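PDB 3Q9D: protein CPn_0803/CP_1068/CPj0803/CpB0832 from Chlamydophila pneumoniae, which is of uncertain function but is probably a needle-tip protein of the chlamydial type III secretion system, rich in coiled-coil helices and assembled from six copies. Local coordinates for residues N49-L54 with K110-S115; I66-F71 with L157-G162; V77-A82 with E87-F92. One frame throughout, in Å; residues are numbered along the deposited sequence.

Contacts 1 and 3 lie in the same helical end of the chain, their centres 13 Å apart. Both are apolar helix pairs, and they adjoin: Leu-54, on the same helix segment as Phe-51, packs on Val-77, Cys-81 and Phe-92 of contact 3. Contact 3 has an exposed edge at Phe-79, whereas contact 1 has no exposed touching residue. Contact 2 shares helix 70-82 with contact 3 but sits near the middle of the chain, about 27 Å from contact 1 and 24 Å from contact 3, centre to centre. There neighbouring subunits close in, and the chemistry is polar: a tyrosine-carboxylate-guanidinium chain, with the aspartate and arginine buried, and a bridging water.

Contact 1. Residues N49-L54 with K110-S115; sequences NVFLLL and KQAAHS
Phe-51 reaches from helix 48-61 to the methyl groups of Ala-112 and Ala-113 on helix 107-133, and its CD1 and CE1 make the contacts with the two alanines. CD1 meets Ala-112 CB at 4.2 Å, and the next atom round the ring, CE1, meets Ala-113 CB at 4.2 Å. Both methyls approach the ring obliquely. The CB of Ala-112 points toward the phenylalanine helix, as that of Phe-51 points back. With CG anti to its own carbonyl carbon (chi1 -73°), the phenylalanine carries its ring across the gap; the nearest CA atoms, those of Phe-51 and Ala-112, are 6.9 Å apart. Phe-51 also touches Gln-109 and Leu-116 from helix 107-133 and Met-95 from helix 86-98. Met-95 touches Ala-113 too, and so joins a third helix to the pair. What passes between the two segments is apolar, with 110 Å² buried between them, both sides summed. The chemistry implies adhesion by dispersion and by the burial of apolar surface, which sets no strict direction for the ring against the methyls.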
ATOM      1  N   ASN A  49      -2.572 -20.187 -35.608  1.00 49.61           N
ATOM      2  CA  ASN A  49      -2.540 -20.533 -34.208  1.00 50.77           C
ATOM      3  C   ASN A  49      -1.666 -19.567 -33.404  1.00 38.69           C
ATOM      4  O   ASN A  49      -1.934 -19.338 -32.223  1.00 38.31           O
ATOM      5  CB  ASN A  49      -2.078 -21.975 -34.024  1.00 60.63           C
ATOM      6  CG  ASN A  49      -2.722 -22.635 -32.825  1.00 70.65           C
ATOM      7  OD1 ASN A  49      -3.862 -22.323 -32.467  1.00 71.87           O
ATOM      8  ND2 ASN A  49      -1.995 -23.547 -32.186  1.00 74.65           N
ATOM      9  N   VAL A  50      -0.643 -18.989 -34.044  1.00 30.86           N
ATOM     10  CA  VAL A  50       0.296 -18.104 -33.358  0.70 32.84           C
ATOM     11  C   VAL A  50      -0.381 -16.807 -32.913  1.00 29.01           C
ATOM     12  O   VAL A  50      -0.145 -16.321 -31.816  1.00 30.06           O
ATOM     13  CB  VAL A  50       1.527 -17.768 -34.239  0.70 37.92           C
ATOM     14  CG1 VAL A  50       2.479 -16.832 -33.508  0.70 29.84           C
ATOM     15  CG2 VAL A  50       2.249 -19.045 -34.650  0.70 40.84           C
ATOM     16  N   PHE A  51      -1.213 -16.244 -33.784  1.00 25.00           N
ATOM     17  CA  PHE A  51      -1.929 -15.034 -33.441  1.00 28.04           C
ATOM     18  C   PHE A  51      -2.873 -15.312 -32.292  1.00 28.81           C
ATOM     19  O   PHE A  51      -3.070 -14.460 -31.434  1.00 25.23           O
ATOM     20  CB  PHE A  51      -2.714 -14.492 -34.632  1.00 30.51           C
ATOM     21  CG  PHE A  51      -1.839 -13.855 -35.688  1.00 35.91           C
ATOM     22  CD1 PHE A  51      -1.602 -12.489 -35.677  1.00 35.03           C
ATOM     23  CD2 PHE A  51      -1.242 -14.629 -36.676  1.00 41.17           C
ATOM     24  CE1 PHE A  51      -0.795 -11.903 -36.637  1.00 35.16           C
ATOM     25  CE2 PHE A  51      -0.432 -14.047 -37.640  1.00 36.68           C
ATOM     26  CZ  PHE A  51      -0.211 -12.681 -37.615  1.00 31.76           C
ATOM     27  N   LEU A  52      -3.532 -16.467 -32.327  1.00 33.06           N
ATOM     28  CA  LEU A  52      -4.469 -16.832 -31.269  1.00 33.89           C
ATOM     29  C   LEU A  52      -3.788 -17.037 -29.918  1.00 25.56           C
ATOM     30  O   LEU A  52      -4.267 -16.559 -28.894  1.00 23.91           O
ATOM     31  CB  LEU A  52      -5.244 -18.092 -31.656  1.00 36.71           C
ATOM     32  CG  LEU A  52      -6.454 -18.433 -30.783  1.00 51.17           C
ATOM     33  CD1 LEU A  52      -7.423 -17.264 -30.725  1.00 52.15           C
ATOM     34  CD2 LEU A  52      -7.148 -19.686 -31.289  1.00 51.71           C
ATOM     35  N   LEU A  53      -2.680 -17.768 -29.923  1.00 23.55           N
ATOM     36  CA  LEU A  53      -1.914 -18.004 -28.708  1.00 29.97           C
ATOM     37  C   LEU A  53      -1.345 -16.701 -28.154  1.00 27.43           C
ATOM     38  O   LEU A  53      -1.354 -16.472 -26.947  1.00 24.82           O
ATOM     39  CB  LEU A  53      -0.782 -18.996 -28.973  1.00 38.75           C
ATOM     40  CG  LEU A  53      -1.028 -20.448 -28.562  1.00 56.12           C
ATOM     41  CD1 LEU A  53      -1.086 -21.345 -29.787  1.00 57.26           C
ATOM     42  CD2 LEU A  53       0.054 -20.918 -27.603  1.00 60.90           C
ATOM     43  N   LEU A  54      -0.853 -15.849 -29.048  1.00 29.41           N
ATOM     44  CA  LEU A  54      -0.282 -14.571 -28.657  1.00 25.81           C
ATOM     45  C   LEU A  54      -1.338 -13.687 -28.014  1.00 23.42           C
ATOM     46  O   LEU A  54      -1.081 -13.031 -27.009  1.00 23.17           O
ATOM     47  CB  LEU A  54       0.323 -13.867 -29.869  1.00 24.66           C
ATOM     48  CG  LEU A  54       1.011 -12.527 -29.613  1.00 28.61           C
ATOM     49  CD1 LEU A  54       2.113 -12.680 -28.581  1.00 28.31           C
ATOM     50  CD2 LEU A  54       1.558 -11.958 -30.910  1.00 28.10           C
ATOM     51  N   LYS A 110      -4.256 -10.480 -41.285  1.00 28.30           N
ATOM     52  CA  LYS A 110      -4.164  -9.030 -41.235  1.00 24.12           C
ATOM     53  C   LYS A 110      -5.214  -8.481 -40.275  1.00 22.69           C
ATOM     54  O   LYS A 110      -4.908  -7.611 -39.447  1.00 26.64           O
ATOM     55  CB  LYS A 110      -4.302  -8.399 -42.618  1.00 24.65           C
ATOM     56  CG  LYS A 110      -3.988  -6.921 -42.646  1.00 29.26           C
ATOM     57  CD  LYS A 110      -4.180  -6.342 -44.072  1.00 46.58           C
ATOM     58  CE  LYS A 110      -3.145  -6.887 -45.051  1.00 46.44           C
ATOM     59  NZ  LYS A 110      -3.303  -6.307 -46.438  1.00 47.20           N
ATOM     60  N   GLN A 111      -6.445  -8.986 -40.368  1.00 27.36           N
ATOM     61  CA  GLN A 111      -7.491  -8.589 -39.422  1.00 28.13           C
ATOM     62  C   GLN A 111      -7.117  -8.851 -37.959  1.00 27.52           C
ATOM     63  O   GLN A 111      -7.399  -8.031 -37.065  1.00 24.51           O
ATOM     64  CB  GLN A 111      -8.816  -9.291 -39.740  1.00 38.09           C
ATOM     65  CG  GLN A 111      -9.513  -8.798 -40.994  1.00 52.44           C
ATOM     66  CD  GLN A 111     -10.900  -9.410 -41.147  1.00 74.37           C
ATOM     67  OE1 GLN A 111     -11.216 -10.424 -40.517  1.00 79.64           O
ATOM     68  NE2 GLN A 111     -11.738  -8.789 -41.973  1.00 81.19           N
ATOM     69  N   ALA A 112      -6.500  -9.999 -37.702  1.00 24.23           N
ATOM     70  CA  ALA A 112      -6.109 -10.323 -36.333  1.00 26.76           C
ATOM     71  C   ALA A 112      -5.008  -9.374 -35.857  1.00 19.78           C
ATOM     72  O   ALA A 112      -5.026  -8.937 -34.714  1.00 23.60           O
ATOM     73  CB  ALA A 112      -5.662 -11.785 -36.214  1.00 30.48           C
ATOM     74  N   ALA A 113      -4.056  -9.052 -36.736  1.00 22.70           N
ATOM     75  CA  ALA A 113      -2.988  -8.118 -36.385  1.00 22.43           C
ATOM     76  C   ALA A 113      -3.593  -6.760 -36.034  1.00 24.89           C
ATOM     77  O   ALA A 113      -3.208  -6.147 -35.031  1.00 23.42           O
ATOM     78  CB  ALA A 113      -1.945  -7.969 -37.536  1.00 19.34           C
ATOM     79  N   HIS A 114      -4.547  -6.292 -36.842  1.00 24.59           N
ATOM     80  CA  HIS A 114      -5.189  -5.006 -36.536  1.00 25.21           C
ATOM     81  C   HIS A 114      -5.904  -5.047 -35.192  1.00 20.14           C
ATOM     82  O   HIS A 114      -5.889  -4.074 -34.454  1.00 23.31           O
ATOM     83  CB  HIS A 114      -6.141  -4.564 -37.655  1.00 22.80           C
ATOM     84  CG  HIS A 114      -5.422  -4.146 -38.900  1.00 28.81           C
ATOM     85  ND1 HIS A 114      -4.174  -3.571 -38.870  1.00 42.01           N
ATOM     86  CD2 HIS A 114      -5.761  -4.242 -40.205  1.00 39.07           C
ATOM     87  CE1 HIS A 114      -3.776  -3.315 -40.105  1.00 38.94           C
ATOM     88  NE2 HIS A 114      -4.720  -3.712 -40.931  1.00 36.44           N
ATOM     89  N   SER A 115      -6.505  -6.187 -34.866  1.00 19.98           N
ATOM     90  CA  SER A 115      -7.213  -6.318 -33.599  1.00 18.68           C
ATOM     91  C   SER A 115      -6.211  -6.265 -32.431  1.00 24.87           C
ATOM     92  O   SER A 115      -6.467  -5.619 -31.401  1.00 23.04           O
ATOM     93  CB  SER A 115      -8.001  -7.634 -33.565  1.00 22.20           C
ATOM     94  OG  SER A 115      -8.640  -7.805 -32.321  1.00 25.63           O
TER

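Contact 2. Residues I66-F71 with L157-G162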
ATOM      1  N   ILE A  66      -0.957  -2.779 -14.857  1.00 21.92           N
ATOM      2  CA  ILE A  66       0.388  -2.640 -15.422  1.00 18.97           C
ATOM      3  C   ILE A  66       1.339  -2.243 -14.292  1.00 25.22           C
ATOM      4  O   ILE A  66       1.000  -1.413 -13.463  1.00 21.20           O
ATOM      5  CB  ILE A  66       0.438  -1.574 -16.548  1.00 22.82           C
ATOM      6  CG1 ILE A  66      -0.427  -2.030 -17.723  1.00 22.32           C
ATOM      7  CG2 ILE A  66       1.868  -1.340 -17.043  1.00 20.76           C
ATOM      8  CD1 ILE A  66      -0.506  -1.008 -18.864  1.00 21.79           C
ATOM      9  N   GLY A  67       2.523  -2.840 -14.265  1.00 22.77           N
ATOM     10  CA  GLY A  67       3.543  -2.467 -13.300  1.00 20.78           C
ATOM     11  C   GLY A  67       4.890  -2.331 -13.982  1.00 17.20           C
ATOM     12  O   GLY A  67       4.997  -2.279 -15.217  1.00 17.02           O
ATOM     13  N   TYR A  68       5.937  -2.305 -13.175  1.00 16.13           N
ATOM     14  CA  TYR A  68       7.273  -2.021 -13.663  1.00 13.99           C
ATOM     15  C   TYR A  68       7.866  -3.243 -14.327  1.00 17.14           C
ATOM     16  O   TYR A  68       8.867  -3.137 -15.014  1.00 19.60           O
ATOM     17  CB  TYR A  68       8.177  -1.510 -12.504  1.00 16.07           C
ATOM     18  CG  TYR A  68       7.773  -0.112 -12.072  1.00 17.25           C
ATOM     19  CD1 TYR A  68       8.486   1.005 -12.501  1.00 15.13           C
ATOM     20  CD2 TYR A  68       6.641   0.092 -11.299  1.00 20.19           C
ATOM     21  CE1 TYR A  68       8.105   2.286 -12.135  1.00 22.73           C
ATOM     22  CE2 TYR A  68       6.254   1.377 -10.912  1.00 19.52           C
ATOM     23  CZ  TYR A  68       6.992   2.466 -11.343  1.00 23.87           C
ATOM     24  OH  TYR A  68       6.610   3.744 -10.997  1.00 25.46           O
ATOM     25  N   THR A  69       7.257  -4.407 -14.135  1.00 17.09           N
ATOM     26  CA  THR A  69       7.778  -5.582 -14.812  1.00 13.89           C
ATOM     27  C   THR A  69       7.035  -5.910 -16.125  1.00 14.49           C
ATOM     28  O   THR A  69       7.428  -6.835 -16.844  1.00 17.78           O
ATOM     29  CB  THR A  69       7.688  -6.853 -13.940  1.00 16.95           C
ATOM     30  OG1 THR A  69       6.316  -7.121 -13.648  1.00 21.13           O
ATOM     31  CG2 THR A  69       8.487  -6.709 -12.633  1.00 23.88           C
ATOM     32  N   THR A  70       5.957  -5.190 -16.394  1.00 16.06           N
ATOM     33  CA  THR A  70       5.014  -5.581 -17.442  1.00 17.02           C
ATOM     34  C   THR A  70       5.612  -5.487 -18.850  1.00 17.79           C
ATOM     35  O   THR A  70       5.371  -6.367 -19.698  1.00 16.95           O
ATOM     36  CB  THR A  70       3.732  -4.747 -17.369  1.00 17.42           C
ATOM     37  OG1 THR A  70       3.145  -4.911 -16.076  1.00 17.00           O
ATOM     38  CG2 THR A  70       2.711  -5.172 -18.483  1.00 17.45           C
ATOM     39  N   PHE A  71       6.407  -4.456 -19.110  1.00 17.76           N
ATOM     40  CA  PHE A  71       7.020  -4.389 -20.432  1.00 17.53           C
ATOM     41  C   PHE A  71       7.962  -5.563 -20.669  1.00 18.51           C
ATOM     42  O   PHE A  71       7.956  -6.194 -21.730  1.00 17.90           O
ATOM     43  CB  PHE A  71       7.777  -3.080 -20.665  1.00 18.84           C
ATOM     44  CG  PHE A  71       8.321  -2.989 -22.058  1.00 24.12           C
ATOM     45  CD1 PHE A  71       7.459  -2.810 -23.126  1.00 21.94           C
ATOM     46  CD2 PHE A  71       9.664  -3.172 -22.308  1.00 23.64           C
ATOM     47  CE1 PHE A  71       7.942  -2.744 -24.430  1.00 27.17           C
ATOM     48  CE2 PHE A  71      10.168  -3.123 -23.615  1.00 23.63           C
ATOM     49  CZ  PHE A  71       9.304  -2.921 -24.674  1.00 26.61           C
ATOM     50  N   LEU A 157      -2.303  13.704  -5.974  1.00 15.65           N
ATOM     51  CA  LEU A 157      -1.101  13.549  -6.785  0.51 17.10           C
ATOM     52  C   LEU A 157      -1.138  12.246  -7.578  1.00 20.31           C
ATOM     53  O   LEU A 157      -1.375  11.266  -6.872  1.00 23.51           O
ATOM     54  CB  LEU A 157       0.148  13.595  -5.905  0.51 20.76           C
ATOM     55  CG  LEU A 157       0.501  14.955  -5.298  0.51 25.37           C
ATOM     56  CD1 LEU A 157       1.042  15.896  -6.365  0.51 26.05           C
ATOM     57  CD2 LEU A 157      -0.708  15.563  -4.604  0.51 17.55           C
ATOM     58  N   ALA A 158      -1.122  12.188  -8.910  1.00 16.17           N
ATOM     59  CA  ALA A 158      -1.167  10.909  -9.617  1.00 14.61           C
ATOM     60  C   ALA A 158       0.108  10.808 -10.406  1.00 15.15           C
ATOM     61  O   ALA A 158       0.517  11.782 -11.051  1.00 19.10           O
ATOM     62  CB  ALA A 158      -2.394  10.847 -10.570  1.00 14.83           C
ATOM     63  N   ARG A 159       0.743   9.645 -10.359  1.00 12.72           N
ATOM     64  CA  ARG A 159       1.954   9.417 -11.136  1.00 11.72           C
ATOM     65  C   ARG A 159       1.669   8.721 -12.464  1.00 16.73           C
ATOM     66  O   ARG A 159       0.576   8.193 -12.678  1.00 13.58           O
ATOM     67  CB  ARG A 159       2.932   8.590 -10.325  1.00 15.84           C
ATOM     68  CG  ARG A 159       3.250   9.208  -8.969  1.00 19.09           C
ATOM     69  CD  ARG A 159       4.410   8.526  -8.276  1.00 15.34           C
ATOM     70  NE  ARG A 159       4.302   7.062  -8.303  1.00 16.05           N
ATOM     71  CZ  ARG A 159       4.994   6.257  -7.498  1.00 20.61           C
ATOM     72  NH1 ARG A 159       5.839   6.773  -6.612  1.00 23.53           N
ATOM     73  NH2 ARG A 159       4.863   4.938  -7.585  1.00 20.27           N
ATOM     74  N   VAL A 160       2.655   8.727 -13.350  1.00 14.47           N
ATOM     75  CA  VAL A 160       2.564   8.009 -14.623  1.00 18.84           C
ATOM     76  C   VAL A 160       2.166   6.533 -14.407  1.00 22.71           C
ATOM     77  O   VAL A 160       1.456   5.952 -15.220  1.00 15.54           O
ATOM     78  CB  VAL A 160       3.917   8.074 -15.407  1.00 13.80           C
ATOM     79  CG1 VAL A 160       3.931   7.073 -16.565  1.00 17.88           C
ATOM     80  CG2 VAL A 160       4.183   9.497 -15.918  1.00 14.93           C
ATOM     81  N   ASP A 161       2.628   5.923 -13.320  1.00 17.94           N
ATOM     82  CA  ASP A 161       2.267   4.524 -13.057  1.00 18.97           C
ATOM     83  C   ASP A 161       0.866   4.325 -12.467  1.00 23.40           C
ATOM     84  O   ASP A 161       0.469   3.198 -12.186  1.00 18.30           O
ATOM     85  CB  ASP A 161       3.309   3.837 -12.167  1.00 18.95           C
ATOM     86  CG  ASP A 161       3.331   4.402 -10.743  1.00 21.01           C
ATOM     87  OD1 ASP A 161       2.475   5.244 -10.405  1.00 16.96           O
ATOM     88  OD2 ASP A 161       4.203   3.999  -9.963  1.00 25.93           O
ATOM     89  N   GLY A 162       0.101   5.403 -12.312  1.00 21.11           N
ATOM     90  CA  GLY A 162      -1.258   5.283 -11.826  1.00 22.24           C
ATOM     91  C   GLY A 162      -1.433   5.380 -10.319  1.00 18.21           C
ATOM     92  O   GLY A 162      -2.547   5.529  -9.828  1.00 23.62           O
TER
HETATM   93  O   HOH W   1       2.059   0.833 -12.321  1.00 42.57           O
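A type I turn from Gly-67 to Thr-70, leading into helix 70-82, faces a second type I turn from Arg-159 to Gly-162 at the end of strand 150-159, and Tyr-68 OH crosses between them to donate to Asp-161 OD2 at 2.6 Å. The carboxylate oxygen lies at the edge of the phenol ring, close to its plane, yet the hydroxyl comes to it from above the carboxylate plane, 37° out; ring and carboxylate stand 87° apart. The same OD2 offers its syn lone pair to Arg-159 NH2, also 2.6 Å away, in a salt bridge supplemented by a weak bond from Arg-159 NE to Asp-161 OD1. A bend at chi3 (-47°) brings the guanidinium round to the aspartate. OD1 additionally accepts from Gln-163 N, so the carboxylate is gripped on both oxygens, and the donors probably keep the aspartate ionised. Beside this chain a water donates to Ile-66 O (2.7 Å) and to Asp-161 O (2.9 Å), tying the two backbones. On the first turn, Gly-67 N donates almost straight to Thr-70 OG1 at 2.8 Å. Other subunits meet here: Glu-164 of the second subunit accepts from Tyr-68 N, and Arg-159 NH1 donates to Leu-166 O of the fourth. The site joins the turn leading into helix 70-82 to the turn of the beta hairpin formed by strands 150-159 and 164-170, at a subunit interface of the six-chain assembly.

Contact 3. Residues V77-A82 with E87-F92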
ATOM      1  N   VAL A  77       6.873 -12.847 -23.532  1.00 19.91           N
ATOM      2  CA  VAL A  77       5.778 -13.447 -24.295  1.00 20.57           C
ATOM      3  C   VAL A  77       6.083 -13.463 -25.791  1.00 25.53           C
ATOM      4  O   VAL A  77       5.889 -14.473 -26.469  1.00 24.47           O
ATOM      5  CB  VAL A  77       4.454 -12.671 -24.045  1.00 23.43           C
ATOM      6  CG1 VAL A  77       3.407 -12.992 -25.125  1.00 19.64           C
ATOM      7  CG2 VAL A  77       3.915 -13.010 -22.644  1.00 25.52           C
ATOM      8  N   VAL A  78       6.581 -12.346 -26.310  1.00 17.64           N
ATOM      9  CA  VAL A  78       6.939 -12.307 -27.724  1.00 23.26           C
ATOM     10  C   VAL A  78       8.081 -13.280 -28.049  1.00 28.26           C
ATOM     11  O   VAL A  78       8.005 -14.032 -29.026  1.00 26.06           O
ATOM     12  CB  VAL A  78       7.291 -10.878 -28.192  1.00 16.83           C
ATOM     13  CG1 VAL A  78       7.801 -10.915 -29.644  1.00 18.84           C
ATOM     14  CG2 VAL A  78       6.050  -9.971 -28.101  1.00 21.02           C
ATOM     15  N   PHE A  79       9.126 -13.281 -27.230  1.00 21.74           N
ATOM     16  CA  PHE A  79      10.244 -14.178 -27.481  1.00 21.47           C
ATOM     17  C   PHE A  79       9.805 -15.639 -27.404  1.00 30.95           C
ATOM     18  O   PHE A  79      10.186 -16.447 -28.251  1.00 31.70           O
ATOM     19  CB  PHE A  79      11.421 -13.870 -26.550  1.00 26.88           C
ATOM     20  CG  PHE A  79      12.182 -12.624 -26.941  1.00 32.43           C
ATOM     21  CD1 PHE A  79      12.650 -12.464 -28.240  1.00 35.22           C
ATOM     22  CD2 PHE A  79      12.414 -11.611 -26.017  1.00 31.02           C
ATOM     23  CE1 PHE A  79      13.346 -11.312 -28.612  1.00 33.62           C
ATOM     24  CE2 PHE A  79      13.116 -10.464 -26.375  1.00 30.56           C
ATOM     25  CZ  PHE A  79      13.575 -10.313 -27.680  1.00 31.04           C
ATOM     26  N   ASN A  80       8.977 -15.967 -26.415  1.00 23.87           N
ATOM     27  CA  ASN A  80       8.444 -17.329 -26.287  1.00 24.67           C
ATOM     28  C   ASN A  80       7.685 -17.722 -27.543  1.00 26.95           C
ATOM     29  O   ASN A  80       7.850 -18.817 -28.062  1.00 34.22           O
ATOM     30  CB  ASN A  80       7.522 -17.468 -25.054  1.00 22.17           C
ATOM     31  CG  ASN A  80       8.298 -17.537 -23.748  1.00 36.91           C
ATOM     32  OD1 ASN A  80       9.517 -17.695 -23.754  1.00 45.24           O
ATOM     33  ND2 ASN A  80       7.590 -17.440 -22.621  1.00 38.37           N
ATOM     34  N   CYS A  81       6.851 -16.818 -28.028  1.00 26.78           N
ATOM     35  CA  CYS A  81       6.082 -17.074 -29.240  0.54 32.42           C
ATOM     36  C   CYS A  81       6.992 -17.226 -30.471  1.00 38.50           C
ATOM     37  O   CYS A  81       6.755 -18.093 -31.316  1.00 47.85           O
ATOM     38  CB  CYS A  81       5.026 -15.984 -29.460  0.54 32.99           C
ATOM     39  SG  CYS A  81       3.550 -16.124 -28.398  0.54 70.29           S
ATOM     40  N   ALA A  82       8.033 -16.402 -30.563  1.00 35.62           N
ATOM     41  CA  ALA A  82       8.979 -16.451 -31.681  1.00 37.40           C
ATOM     42  C   ALA A  82       9.832 -17.717 -31.659  1.00 40.49           C
ATOM     43  O   ALA A  82      10.406 -18.123 -32.683  1.00 32.29           O
ATOM     44  CB  ALA A  82       9.882 -15.222 -31.664  1.00 30.18           C
ATOM     45  N   GLU A  87      13.374 -13.007 -36.458  1.00 30.33           N
ATOM     46  CA  GLU A  87      12.552 -12.314 -37.457  1.00 35.11           C
ATOM     47  C   GLU A  87      11.072 -12.298 -37.053  1.00 26.12           C
ATOM     48  O   GLU A  87      10.343 -11.355 -37.356  1.00 29.73           O
ATOM     49  CB  GLU A  87      12.715 -12.947 -38.840  1.00 44.06           C
ATOM     50  CG  GLU A  87      12.518 -14.448 -38.858  1.00 61.98           C
ATOM     51  CD  GLU A  87      13.811 -15.217 -38.601  1.00 78.12           C
ATOM     52  OE1 GLU A  87      14.554 -14.873 -37.648  1.00 70.98           O
ATOM     53  OE2 GLU A  87      14.086 -16.168 -39.369  1.00 87.79           O
ATOM     54  N   ILE A  88      10.638 -13.340 -36.360  1.00 23.72           N
ATOM     55  CA  ILE A  88       9.249 -13.419 -35.889  1.00 23.93           C
ATOM     56  C   ILE A  88       9.059 -12.495 -34.681  1.00 23.30           C
ATOM     57  O   ILE A  88       8.090 -11.755 -34.615  1.00 25.70           O
ATOM     58  CB  ILE A  88       8.861 -14.849 -35.529  1.00 29.02           C
ATOM     59  CG1 ILE A  88       8.793 -15.717 -36.787  1.00 37.44           C
ATOM     60  CG2 ILE A  88       7.516 -14.887 -34.794  1.00 22.80           C
ATOM     61  CD1 ILE A  88       8.595 -17.178 -36.463  1.00 47.87           C
ATOM     62  N   ALA A  89       9.997 -12.536 -33.738  1.00 22.87           N
ATOM     63  CA  ALA A  89       9.982 -11.594 -32.625  1.00 25.32           C
ATOM     64  C   ALA A  89       9.895 -10.152 -33.131  1.00 22.93           C
ATOM     65  O   ALA A  89       9.070  -9.362 -32.652  1.00 24.08           O
ATOM     66  CB  ALA A  89      11.221 -11.780 -31.746  1.00 25.55           C
ATOM     67  N   ASN A  90      10.761  -9.794 -34.079  1.00 18.78           N
ATOM     68  CA  ASN A  90      10.768  -8.426 -34.589  1.00 20.05           C
ATOM     69  C   ASN A  90       9.471  -8.065 -35.306  1.00 21.75           C
ATOM     70  O   ASN A  90       9.021  -6.925 -35.242  1.00 23.65           O
ATOM     71  CB  ASN A  90      11.963  -8.181 -35.509  1.00 23.46           C
ATOM     72  CG  ASN A  90      13.269  -8.131 -34.746  1.00 24.98           C
ATOM     73  OD1 ASN A  90      13.280  -7.957 -33.520  1.00 25.80           O
ATOM     74  ND2 ASN A  90      14.374  -8.268 -35.461  1.00 28.31           N
ATOM     75  N   PHE A  91       8.882  -9.036 -35.987  1.00 21.62           N
ATOM     76  CA  PHE A  91       7.610  -8.794 -36.652  1.00 29.17           C
ATOM     77  C   PHE A  91       6.579  -8.356 -35.613  1.00 25.79           C
ATOM     78  O   PHE A  91       5.892  -7.351 -35.794  1.00 18.50           O
ATOM     79  CB  PHE A  91       7.129 -10.050 -37.375  1.00 26.36           C
ATOM     80  CG  PHE A  91       5.748  -9.920 -37.948  1.00 30.91           C
ATOM     81  CD1 PHE A  91       5.505  -9.062 -39.007  1.00 36.12           C
ATOM     82  CD2 PHE A  91       4.695 -10.653 -37.430  1.00 35.57           C
ATOM     83  CE1 PHE A  91       4.236  -8.929 -39.543  1.00 35.29           C
ATOM     84  CE2 PHE A  91       3.421 -10.532 -37.966  1.00 40.75           C
ATOM     85  CZ  PHE A  91       3.196  -9.663 -39.024  1.00 36.32           C
ATOM     86  N   PHE A  92       6.478  -9.104 -34.519  1.00 20.42           N
ATOM     87  CA  PHE A  92       5.492  -8.767 -33.488  1.00 22.54           C
ATOM     88  C   PHE A  92       5.817  -7.505 -32.696  1.00 20.02           C
ATOM     89  O   PHE A  92       4.911  -6.761 -32.313  1.00 18.77           O
ATOM     90  CB  PHE A  92       5.233  -9.962 -32.562  1.00 24.33           C
ATOM     91  CG  PHE A  92       4.377 -11.031 -33.195  1.00 24.83           C
ATOM     92  CD1 PHE A  92       3.077 -10.741 -33.598  1.00 32.21           C
ATOM     93  CD2 PHE A  92       4.863 -12.316 -33.381  1.00 29.81           C
ATOM     94  CE1 PHE A  92       2.277 -11.716 -34.188  1.00 31.77           C
ATOM     95  CE2 PHE A  92       4.081 -13.296 -33.964  1.00 33.56           C
ATOM     96  CZ  PHE A  92       2.786 -12.999 -34.370  1.00 36.19           C
TER
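Ala-82 and Ala-89 bring helices 70-82 and 86-98 together most closely, with their CA atoms 5.0 Å apart. Ala-82 CB comes within 3.4 Å of Ala-89 N and 3.7 Å of Ala-89 CB, so that a methyl lies directly against the neighbouring backbone. With small residues at this point, the axes of the two segments come within 8.4 Å, their directions 138° apart, so the antiparallel pair is strongly splayed. Two branched residues complete the tight part. Val-78, whose CG1 is anti to the backbone N (chi1 174°), directs that methyl onto the backbone of Ala-89, 3.6 Å from its O, and 4.0 Å from Phe-92 CB. From the other helix Ile-88 lays its CG2 branch, not the longer CG1 arm, along Ala-82, 3.8 Å from CA.

The outer side is looser. Phe-79 starts from a bond directed away from the partner helix, but its ring swings back until CE1 is 3.8 Å from Ala-89 CB, an oblique approach. The residue is exposed, so the ring covers the alanine while remaining near solvent; it also meets Phe-93 edge-to-face.

Toward the interior, the Phe-92 ring carries Phe-91 CD2 over its centre on one face, while Phe-91 runs to Thr-102, Gln-103 and Leu-105. Consecutive in the chain and joined by a short connection, the two helices form an alpha-hairpin whose inner side is covered by helix 48-61 and rests on the loop leading to helix 107-133.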